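Long-range contacts in methylaspartate ammonia-lyase (Citrobacter amalonaticus, PDB 1KKO), which catalyses the reversible, magnesium-dependent anti elimination of ammonia from L-threo-3-methylaspartate to give mesaconate: residues A108-A113 / C155-L160; A344-N349 / L376-M381; T370-A375 / N400-T405. All blocks are in the same frame, centred on the assembly; numbering follows the deposited sequence.

Contact 1 of 3, residues A108-A113 / C155-L160; sequences AFLPNA and CDEWQL
Glu-157 reaches the chain at Phe-109 and Leu-110 because its CG stands anti to its own carbonyl carbon (chi1 -62°) and its CD continues nearly straight (chi2 -161°). The carboxylate then grips two successive backbone N-H groups, each through the syn lone pair of a different oxygen. Phe-109 N bonds to Glu-157 OE2 at 2.7 Å, and Leu-110 N to Glu-157 OE1 at 2.9 Å, both with N-H...O angles of 156°; a further, weak bond joins Phe-109 N to OE1 of Glu-157. Trp-158 adds the apolar half. Leu-110 CD1 sits over one face of the indole, 4.1 Å from the centroid of its six-membered ring in a CH-pi contact, while Leu-110 CD2 comes to 3.6 Å from Trp-158 CH2. Phe-109 meets the rim instead, its CE2 4.0 Å from CH2 of Trp-158. The indole is anchored by its NE1, hydrogen-bonded to Asp-343 of helix 339-351. The end of one helix is thus set against the start of another: a Schellman motif at Gln-159 closes the first, and Glu-157, in its last turn, supplies the carboxylate that receives N-H groups at the start of helix 110-118, in the N-terminal region of this enolase-superfamily enzyme.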
loop_
_atom_site.group_PDB
_atom_site.type_symbol
_atom_site.label_atom_id
_atom_site.label_comp_id
_atom_site.label_asym_id
_atom_site.label_seq_id
_atom_site.Cartn_x
_atom_site.Cartn_y
_atom_site.Cartn_z
ATOM N N ALA A 108 -14.054 -27.182 5.224
ATOM C CA ALA A 108 -13.856 -26.557 6.514
ATOM C C ALA A 108 -12.456 -25.962 6.552
ATOM O O ALA A 108 -11.579 -26.355 5.780
ATOM C CB ALA A 108 -14.038 -27.572 7.640
ATOM N N PHE A 109 -12.263 -25.048 7.492
ATOM C CA PHE A 109 -10.990 -24.364 7.674
ATOM C C PHE A 109 -10.146 -24.860 8.839
ATOM O O PHE A 109 -8.963 -25.127 8.680
ATOM C CB PHE A 109 -11.270 -22.881 7.865
ATOM C CG PHE A 109 -10.091 -22.078 8.351
ATOM C CD1 PHE A 109 -8.936 -22.000 7.600
ATOM C CD2 PHE A 109 -10.155 -21.372 9.535
ATOM C CE1 PHE A 109 -7.860 -21.253 8.041
ATOM C CE2 PHE A 109 -9.089 -20.622 9.962
ATOM C CZ PHE A 109 -7.942 -20.560 9.214
ATOM N N LEU A 110 -10.770 -25.010 10.005
ATOM C CA LEU A 110 -10.006 -25.272 11.220
ATOM C C LEU A 110 -9.145 -26.532 11.217
ATOM O O LEU A 110 -7.998 -26.471 11.629
ATOM C CB LEU A 110 -10.925 -25.274 12.442
ATOM C CG LEU A 110 -10.974 -23.985 13.256
ATOM C CD1 LEU A 110 -12.015 -24.112 14.354
ATOM C CD2 LEU A 110 -9.604 -23.656 13.865
ATOM N N PRO A 111 -9.666 -27.686 10.798
ATOM C CA PRO A 111 -8.822 -28.881 10.767
ATOM C C PRO A 111 -7.566 -28.663 9.928
ATOM O O PRO A 111 -6.479 -29.042 10.338
ATOM C CB PRO A 111 -9.745 -29.962 10.185
ATOM C CG PRO A 111 -11.079 -29.509 10.517
ATOM C CD PRO A 111 -11.054 -27.989 10.410
ATOM N N ASN A 112 -7.698 -28.027 8.766
ATOM C CA ASN A 112 -6.523 -27.773 7.943
ATOM C C ASN A 112 -5.559 -26.794 8.621
ATOM O O ASN A 112 -4.342 -26.964 8.579
ATOM C CB ASN A 112 -6.927 -27.195 6.590
ATOM C CG ASN A 112 -7.598 -28.201 5.695
ATOM O OD1 ASN A 112 -7.394 -29.409 5.841
ATOM N ND2 ASN A 112 -8.344 -27.704 4.706
ATOM N N ALA A 113 -6.115 -25.753 9.219
ATOM C CA ALA A 113 -5.272 -24.777 9.912
ATOM C C ALA A 113 -4.484 -25.436 11.042
ATOM O O ALA A 113 -3.286 -25.196 11.196
ATOM C CB ALA A 113 -6.111 -23.649 10.451
ATOM N N CYS A 155 -16.945 -16.782 11.633
ATOM C CA CYS A 155 -18.122 -16.759 12.509
ATOM C C CYS A 155 -18.809 -18.120 12.577
ATOM O O CYS A 155 -19.310 -18.517 13.636
ATOM C CB CYS A 155 -19.111 -15.719 12.055
ATOM S SG CYS A 155 -18.518 -14.040 12.291
ATOM N N ASP A 156 -18.872 -18.829 11.459
ATOM C CA ASP A 156 -19.495 -20.149 11.454
ATOM C C ASP A 156 -18.700 -21.164 12.273
ATOM O O ASP A 156 -19.275 -21.878 13.101
ATOM C CB ASP A 156 -19.645 -20.670 10.027
ATOM C CG ASP A 156 -20.749 -19.985 9.256
ATOM O OD1 ASP A 156 -21.609 -19.305 9.857
ATOM O OD2 ASP A 156 -20.830 -20.092 8.014
ATOM N N GLU A 157 -17.390 -21.252 12.064
ATOM C CA GLU A 157 -16.588 -22.277 12.724
ATOM C C GLU A 157 -16.308 -21.999 14.194
ATOM O O GLU A 157 -16.038 -22.927 14.948
ATOM C CB GLU A 157 -15.299 -22.539 11.942
ATOM C CG GLU A 157 -15.601 -23.070 10.550
ATOM C CD GLU A 157 -14.444 -23.777 9.869
ATOM O OE1 GLU A 157 -13.478 -24.166 10.550
ATOM O OE2 GLU A 157 -14.506 -23.952 8.634
ATOM N N TRP A 158 -16.376 -20.743 14.603
ATOM C CA TRP A 158 -16.198 -20.383 16.007
ATOM C C TRP A 158 -17.543 -20.078 16.645
ATOM O O TRP A 158 -17.603 -19.698 17.811
ATOM C CB TRP A 158 -15.289 -19.164 16.155
ATOM C CG TRP A 158 -13.852 -19.482 16.234
ATOM C CD1 TRP A 158 -13.100 -19.565 17.363
ATOM C CD2 TRP A 158 -12.968 -19.750 15.138
ATOM N NE1 TRP A 158 -11.796 -19.855 17.041
ATOM C CE2 TRP A 158 -11.690 -19.976 15.681
ATOM C CE3 TRP A 158 -13.122 -19.801 13.750
ATOM C CZ2 TRP A 158 -10.584 -20.263 14.891
ATOM C CZ3 TRP A 158 -12.018 -20.088 12.965
ATOM C CH2 TRP A 158 -10.771 -20.308 13.534
ATOM N N GLN A 159 -18.615 -20.235 15.879
ATOM C CA GLN A 159 -19.958 -19.996 16.402
ATOM C C GLN A 159 -20.049 -18.595 17.005
ATOM O O GLN A 159 -20.333 -18.434 18.202
ATOM C CB GLN A 159 -20.331 -21.073 17.434
ATOM C CG GLN A 159 -20.439 -22.464 16.834
ATOM C CD GLN A 159 -20.746 -23.558 17.847
ATOM O OE1 GLN A 159 -20.827 -24.728 17.483
ATOM N NE2 GLN A 159 -20.922 -23.183 19.110
ATOM N N LEU A 160 -19.779 -17.585 16.169
ATOM C CA LEU A 160 -19.800 -16.182 16.558
ATOM C C LEU A 160 -20.942 -15.476 15.840
ATOM O O LEU A 160 -21.301 -15.859 14.736
ATOM C CB LEU A 160 -18.475 -15.501 16.193
ATOM C CG LEU A 160 -17.210 -16.256 16.588
ATOM C CD1 LEU A 160 -15.977 -15.479 16.123
ATOM C CD2 LEU A 160 -17.121 -16.474 18.070
#

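Contact 2 of 3, residues A344-N349 / L376-M381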
loop_
_atom_site.group_PDB
_atom_site.type_symbol
_atom_site.label_atom_id
_atom_site.label_comp_id
_atom_site.label_asym_id
_atom_site.label_seq_id
_atom_site.Cartn_x
_atom_site.Cartn_y
_atom_site.Cartn_z
ATOM N N ALA A 344 -6.966 -16.048 20.245
ATOM C CA ALA A 344 -6.358 -15.065 21.132
ATOM C C ALA A 344 -7.298 -13.890 21.414
ATOM O O ALA A 344 -7.443 -13.464 22.559
ATOM C CB ALA A 344 -5.066 -14.561 20.549
ATOM N N VAL A 345 -7.936 -13.361 20.375
ATOM C CA VAL A 345 -8.838 -12.240 20.560
ATOM C C VAL A 345 -10.009 -12.658 21.462
ATOM O O VAL A 345 -10.392 -11.929 22.382
ATOM C CB VAL A 345 -9.360 -11.712 19.206
ATOM C CG1 VAL A 345 -10.463 -10.722 19.428
ATOM C CG2 VAL A 345 -8.238 -11.080 18.396
ATOM N N LEU A 346 -10.592 -13.812 21.186
ATOM C CA LEU A 346 -11.705 -14.313 21.999
ATOM C C LEU A 346 -11.267 -14.544 23.443
ATOM O O LEU A 346 -12.039 -14.274 24.367
ATOM C CB LEU A 346 -12.274 -15.607 21.412
ATOM C CG LEU A 346 -12.891 -15.510 20.010
ATOM C CD1 LEU A 346 -13.585 -16.784 19.609
ATOM C CD2 LEU A 346 -13.831 -14.342 19.852
ATOM N N TYR A 347 -10.049 -15.029 23.660
ATOM C CA TYR A 347 -9.565 -15.274 25.016
ATOM C C TYR A 347 -9.446 -13.951 25.753
ATOM O O TYR A 347 -9.869 -13.820 26.911
ATOM C CB TYR A 347 -8.214 -16.010 25.000
ATOM C CG TYR A 347 -7.836 -16.523 26.363
ATOM C CD1 TYR A 347 -8.213 -17.787 26.763
ATOM C CD2 TYR A 347 -7.122 -15.745 27.245
ATOM C CE1 TYR A 347 -7.886 -18.271 28.013
ATOM C CE2 TYR A 347 -6.815 -16.201 28.503
ATOM C CZ TYR A 347 -7.191 -17.469 28.879
ATOM O OH TYR A 347 -6.863 -17.934 30.135
ATOM N N CYS A 348 -8.874 -12.950 25.092
ATOM C CA CYS A 348 -8.756 -11.626 25.688
ATOM C C CYS A 348 -10.129 -11.087 26.039
ATOM O O CYS A 348 -10.361 -10.632 27.166
ATOM C CB CYS A 348 -8.072 -10.652 24.729
ATOM S SG CYS A 348 -6.301 -10.943 24.515
ATOM N N ASN A 349 -11.042 -11.128 25.074
ATOM C CA ASN A 349 -12.379 -10.579 25.283
ATOM C C ASN A 349 -13.105 -11.246 26.450
ATOM O O ASN A 349 -13.766 -10.577 27.231
ATOM C CB ASN A 349 -13.225 -10.675 24.006
ATOM C CG ASN A 349 -12.744 -9.742 22.903
ATOM O OD1 ASN A 349 -11.865 -8.934 23.125
ATOM N ND2 ASN A 349 -13.349 -9.845 21.722
ATOM N N LEU A 376 -13.240 -8.583 11.928
ATOM C CA LEU A 376 -14.671 -8.343 11.859
ATOM C C LEU A 376 -15.439 -9.451 12.547
ATOM O O LEU A 376 -16.511 -9.204 13.104
ATOM C CB LEU A 376 -15.129 -8.199 10.416
ATOM C CG LEU A 376 -14.815 -6.852 9.773
ATOM C CD1 LEU A 376 -15.167 -6.892 8.301
ATOM C CD2 LEU A 376 -15.572 -5.722 10.480
ATOM N N ALA A 377 -14.892 -10.657 12.515
ATOM C CA ALA A 377 -15.510 -11.797 13.177
ATOM C C ALA A 377 -15.221 -11.831 14.676
ATOM O O ALA A 377 -16.131 -11.983 15.481
ATOM C CB ALA A 377 -15.046 -13.086 12.547
ATOM N N ALA A 378 -13.961 -11.675 15.052
ATOM C CA ALA A 378 -13.535 -11.880 16.434
ATOM C C ALA A 378 -13.734 -10.694 17.361
ATOM O O ALA A 378 -13.802 -10.867 18.572
ATOM C CB ALA A 378 -12.081 -12.347 16.462
ATOM N N ARG A 379 -13.750 -9.486 16.807
ATOM C CA ARG A 379 -14.050 -8.264 17.543
ATOM C C ARG A 379 -12.972 -7.778 18.494
ATOM O O ARG A 379 -13.220 -7.559 19.675
ATOM C CB ARG A 379 -15.370 -8.414 18.314
ATOM C CG ARG A 379 -16.520 -8.909 17.470
ATOM C CD ARG A 379 -16.672 -8.184 16.182
ATOM N NE ARG A 379 -16.783 -6.754 16.397
ATOM C CZ ARG A 379 -16.897 -5.879 15.419
ATOM N NH1 ARG A 379 -16.906 -6.311 14.159
ATOM N NH2 ARG A 379 -17.014 -4.586 15.687
ATOM N N PRO A 380 -11.767 -7.560 17.994
ATOM C CA PRO A 380 -10.749 -6.944 18.836
ATOM C C PRO A 380 -11.134 -5.478 19.072
ATOM O O PRO A 380 -11.961 -4.920 18.354
ATOM C CB PRO A 380 -9.486 -7.035 17.974
ATOM C CG PRO A 380 -10.024 -6.973 16.568
ATOM C CD PRO A 380 -11.268 -7.828 16.629
HETATM N N MSE A 381 -10.522 -4.863 20.068
HETATM C CA MSE A 381 -10.735 -3.461 20.371
HETATM C C MSE A 381 -10.043 -2.495 19.414
HETATM O O MSE A 381 -10.450 -1.346 19.303
HETATM C CB MSE A 381 -10.200 -3.211 21.779
HETATM C CG MSE A 381 -11.283 -2.961 22.761
HETATM SE SE MSE A 381 -11.718 -1.097 22.674
HETATM C CE MSE A 381 -10.492 -0.402 23.937
#
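Val-345 and Ala-378 form the apolar centre of this contact, where the side of helix 339-351 meets the C-terminal end of helix 365-378. One branch of the valine does most of the touching: CG1, anti to the backbone N (chi1 170°), lies 3.7 Å from Ala-378 CB and 3.5 Å from Ala-378 O. The same methyl also reaches the proline that follows, at 3.7 Å from Pro-380 N, with the Pro-380 ring carbons CB and CD slightly farther off. Leu-346 joins from the flank through CD2, 3.7 Å from Ala-378 O.

One turn further along, Asn-349 makes the polar contact. Its ND2 donates to Arg-379 O at 3.1 Å with an N-H...O angle of 157°, approaching from above the carbonyl plane.

The bend in the chain after the helix sets the position of these carbonyls. Arg-379 leaves helical geometry with a positive phi of 73°, and its side chain folds back so that NH1 donates to Leu-376 O at 3.1 Å, the oxygen lying in the guanidinium plane. NH1 also bonds to Glu-165 O, tying the turn to the chain entering the barrel. Farther out, Met-381, a selenomethionine here, pairs through its backbone with Ala-355 of strand 354-357, and Val-345 touches the side chain of that same alanine. Two neighbouring outer helices of the TIM barrel therefore meet just where the second runs into strand 382-384.

Chemically the work is divided. Small apolar groups allow a close approach on the buried side, while toward the exposed Asn-349 the hydrogen bond across the contact is between neutral groups, amide and backbone carbonyl, with the guanidinium of Arg-379 turned away to carbonyls on its own side.

Contact 3 of 3, residues T370-A375 / N400-T405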
loop_
_atom_site.group_PDB
_atom_site.type_symbol
_atom_site.label_atom_id
_atom_site.label_comp_id
_atom_site.label_asym_id
_atom_site.label_seq_id
_atom_site.Cartn_x
_atom_site.Cartn_y
_atom_site.Cartn_z
ATOM N N THR A 370 -6.826 -10.079 4.706
ATOM C CA THR A 370 -7.315 -11.262 5.394
ATOM C C THR A 370 -7.533 -10.980 6.873
ATOM O O THR A 370 -8.518 -11.423 7.468
ATOM C CB THR A 370 -6.354 -12.421 5.201
ATOM O OG1 THR A 370 -6.191 -12.683 3.799
ATOM C CG2 THR A 370 -6.901 -13.712 5.798
ATOM N N CYS A 371 -6.606 -10.250 7.480
ATOM C CA CYS A 371 -6.744 -9.860 8.874
ATOM C C CYS A 371 -8.011 -9.048 9.135
ATOM O O CYS A 371 -8.578 -9.127 10.231
ATOM C CB CYS A 371 -5.522 -9.084 9.355
ATOM S SG CYS A 371 -4.067 -10.136 9.681
ATOM N N VAL A 372 -8.448 -8.245 8.169
ATOM C CA VAL A 372 -9.687 -7.510 8.345
ATOM C C VAL A 372 -10.858 -8.457 8.615
ATOM O O VAL A 372 -11.718 -8.193 9.464
ATOM C CB VAL A 372 -9.992 -6.620 7.120
ATOM C CG1 VAL A 372 -11.403 -6.050 7.185
ATOM C CG2 VAL A 372 -8.981 -5.495 7.042
ATOM N N HIS A 373 -10.890 -9.577 7.902
ATOM C CA HIS A 373 -11.962 -10.547 8.092
ATOM C C HIS A 373 -11.882 -11.224 9.445
ATOM O O HIS A 373 -12.900 -11.444 10.094
ATOM C CB HIS A 373 -11.964 -11.559 6.965
ATOM C CG HIS A 373 -12.411 -10.971 5.666
ATOM N ND1 HIS A 373 -13.666 -11.194 5.136
ATOM C CD2 HIS A 373 -11.784 -10.114 4.824
ATOM C CE1 HIS A 373 -13.782 -10.501 4.016
ATOM N NE2 HIS A 373 -12.652 -9.849 3.799
ATOM N N VAL A 374 -10.676 -11.552 9.876
ATOM C CA VAL A 374 -10.488 -12.106 11.195
ATOM C C VAL A 374 -11.017 -11.144 12.248
ATOM O O VAL A 374 -11.731 -11.563 13.156
ATOM C CB VAL A 374 -9.021 -12.420 11.413
ATOM C CG1 VAL A 374 -8.731 -12.722 12.874
ATOM C CG2 VAL A 374 -8.604 -13.586 10.503
ATOM N N ALA A 375 -10.721 -9.855 12.111
ATOM C CA ALA A 375 -11.131 -8.860 13.090
ATOM C C ALA A 375 -12.629 -8.647 13.097
ATOM O O ALA A 375 -13.252 -8.524 14.154
ATOM C CB ALA A 375 -10.412 -7.549 12.836
ATOM N N ASN A 400 -10.862 0.250 3.588
ATOM C CA ASN A 400 -11.789 -0.019 2.496
ATOM C C ASN A 400 -12.245 -1.468 2.484
ATOM O O ASN A 400 -13.387 -1.741 2.163
ATOM C CB ASN A 400 -11.214 0.386 1.147
ATOM C CG ASN A 400 -10.871 1.861 1.059
ATOM O OD1 ASN A 400 -11.089 2.651 1.986
ATOM N ND2 ASN A 400 -10.350 2.244 -0.100
ATOM N N GLU A 401 -11.361 -2.421 2.766
ATOM C CA GLU A 401 -11.804 -3.808 2.834
ATOM C C GLU A 401 -12.830 -3.960 3.955
ATOM O O GLU A 401 -13.838 -4.662 3.809
ATOM C CB GLU A 401 -10.650 -4.775 3.082
ATOM C CG GLU A 401 -11.083 -6.231 3.178
ATOM C CD GLU A 401 -11.516 -6.839 1.845
ATOM O OE1 GLU A 401 -11.392 -6.171 0.796
ATOM O OE2 GLU A 401 -11.926 -8.019 1.816
HETATM N N MSE A 402 -12.590 -3.288 5.076
HETATM C CA MSE A 402 -13.506 -3.362 6.205
HETATM C C MSE A 402 -14.881 -2.869 5.803
HETATM O O MSE A 402 -15.899 -3.539 6.045
HETATM C CB MSE A 402 -12.950 -2.525 7.347
HETATM C CG MSE A 402 -13.721 -2.637 8.635
HETATM SE SE MSE A 402 -12.947 -1.534 10.037
HETATM C CE MSE A 402 -13.518 0.240 9.371
ATOM N N ASN A 403 -14.929 -1.700 5.186
ATOM C CA ASN A 403 -16.224 -1.144 4.800
ATOM C C ASN A 403 -16.901 -1.877 3.649
ATOM O O ASN A 403 -18.124 -2.007 3.635
ATOM C CB ASN A 403 -16.116 0.350 4.584
ATOM C CG ASN A 403 -15.769 1.080 5.867
ATOM O OD1 ASN A 403 -16.295 0.752 6.926
ATOM N ND2 ASN A 403 -14.869 2.055 5.783
ATOM N N ARG A 404 -16.120 -2.395 2.714
ATOM C CA ARG A 404 -16.682 -3.214 1.657
ATOM C C ARG A 404 -17.334 -4.452 2.256
ATOM O O ARG A 404 -18.414 -4.863 1.846
ATOM C CB ARG A 404 -15.607 -3.679 0.668
ATOM C CG ARG A 404 -15.224 -2.686 -0.410
ATOM C CD ARG A 404 -14.395 -3.326 -1.494
ATOM N NE ARG A 404 -13.081 -3.793 -1.020
ATOM C CZ ARG A 404 -11.987 -3.031 -0.976
ATOM N NH1 ARG A 404 -12.038 -1.764 -1.347
ATOM N NH2 ARG A 404 -10.840 -3.539 -0.565
ATOM N N THR A 405 -16.655 -5.045 3.221
ATOM C CA THR A 405 -17.109 -6.291 3.814
ATOM C C THR A 405 -18.347 -6.079 4.672
ATOM O O THR A 405 -19.281 -6.886 4.621
ATOM C CB THR A 405 -15.983 -6.923 4.618
ATOM O OG1 THR A 405 -14.886 -7.198 3.735
ATOM C CG2 THR A 405 -16.400 -8.291 5.170
#
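Val-372 and Met-402 mark the tight part of this contact, where the axes of the two helical segments come within 9.3 Å and cross at -52°. Val-372 CG1, anti to its backbone N, presses on the main chain of the facing helix, 3.6 Å from Met-402 CA and 3.7 Å from Met-402 N. The long side chain of this selenomethionine leads off elsewhere, so it meets the valine chiefly near its base, CB lying 3.9 Å from Val-372 CG1. Thr-405 packs beside the imidazole of His-373, with CG2 3.6 Å from His-373 CE1. Its OG1 donates to Glu-401 O at 2.7 Å, and Thr-405 N reaches that carbonyl from the opposite face of its plane.

Toward partly exposed Glu-401, the looser side, packing gives way to directed polar bonds. His-373 and Glu-401 cross at about a right angle: His-373 NE2 donates to Glu-401 OE2 at 2.8 Å, nearly straight at 169°. The oxygen lies in the ring plane and uses its anti lone pair.

Both ends of this chain of bonds are fixed. His-373 ND1 is hydrogen-bonded to Thr-151 N of helix 150-157, while Glu-401 OE1 forms a salt bridge with Arg-404 NH2 at 3.0 Å.

With ND1 bonded to a backbone N-H and NE2 donating, the imidazole is consistent with a neutral ring protonated at NE2, and the carboxylate charge is probably offset at least in part by Arg-404, which is shared with Glu-365 of the second subunit. A polar network thus runs from helix 150-157 across the barrel helices to the dimer interface.

Overall arrangement
Followed from the N terminus, the chain first closes contact 1, bringing 155-160 back to 108-113 over 41 mostly helical residues in the N-terminal part of the protein. Contacts 2 and 3 come later, in series with it, in the barrel part. These two cross: 344-349 opens contact 2, 370-375 opens contact 3, and only then do 376-381 and 400-405 close them in turn. Both use helix 365-378, and Leu-376 of contact 2 packs on Thr-405 and Met-402 of contact 3. Contact 1 joins the barrel through contact 2, with Trp-158 and Leu-160 against Leu-346 and Cys-155 against Ala-377; contact 3 stays about 6 Å from contact 1 at the nearest atoms.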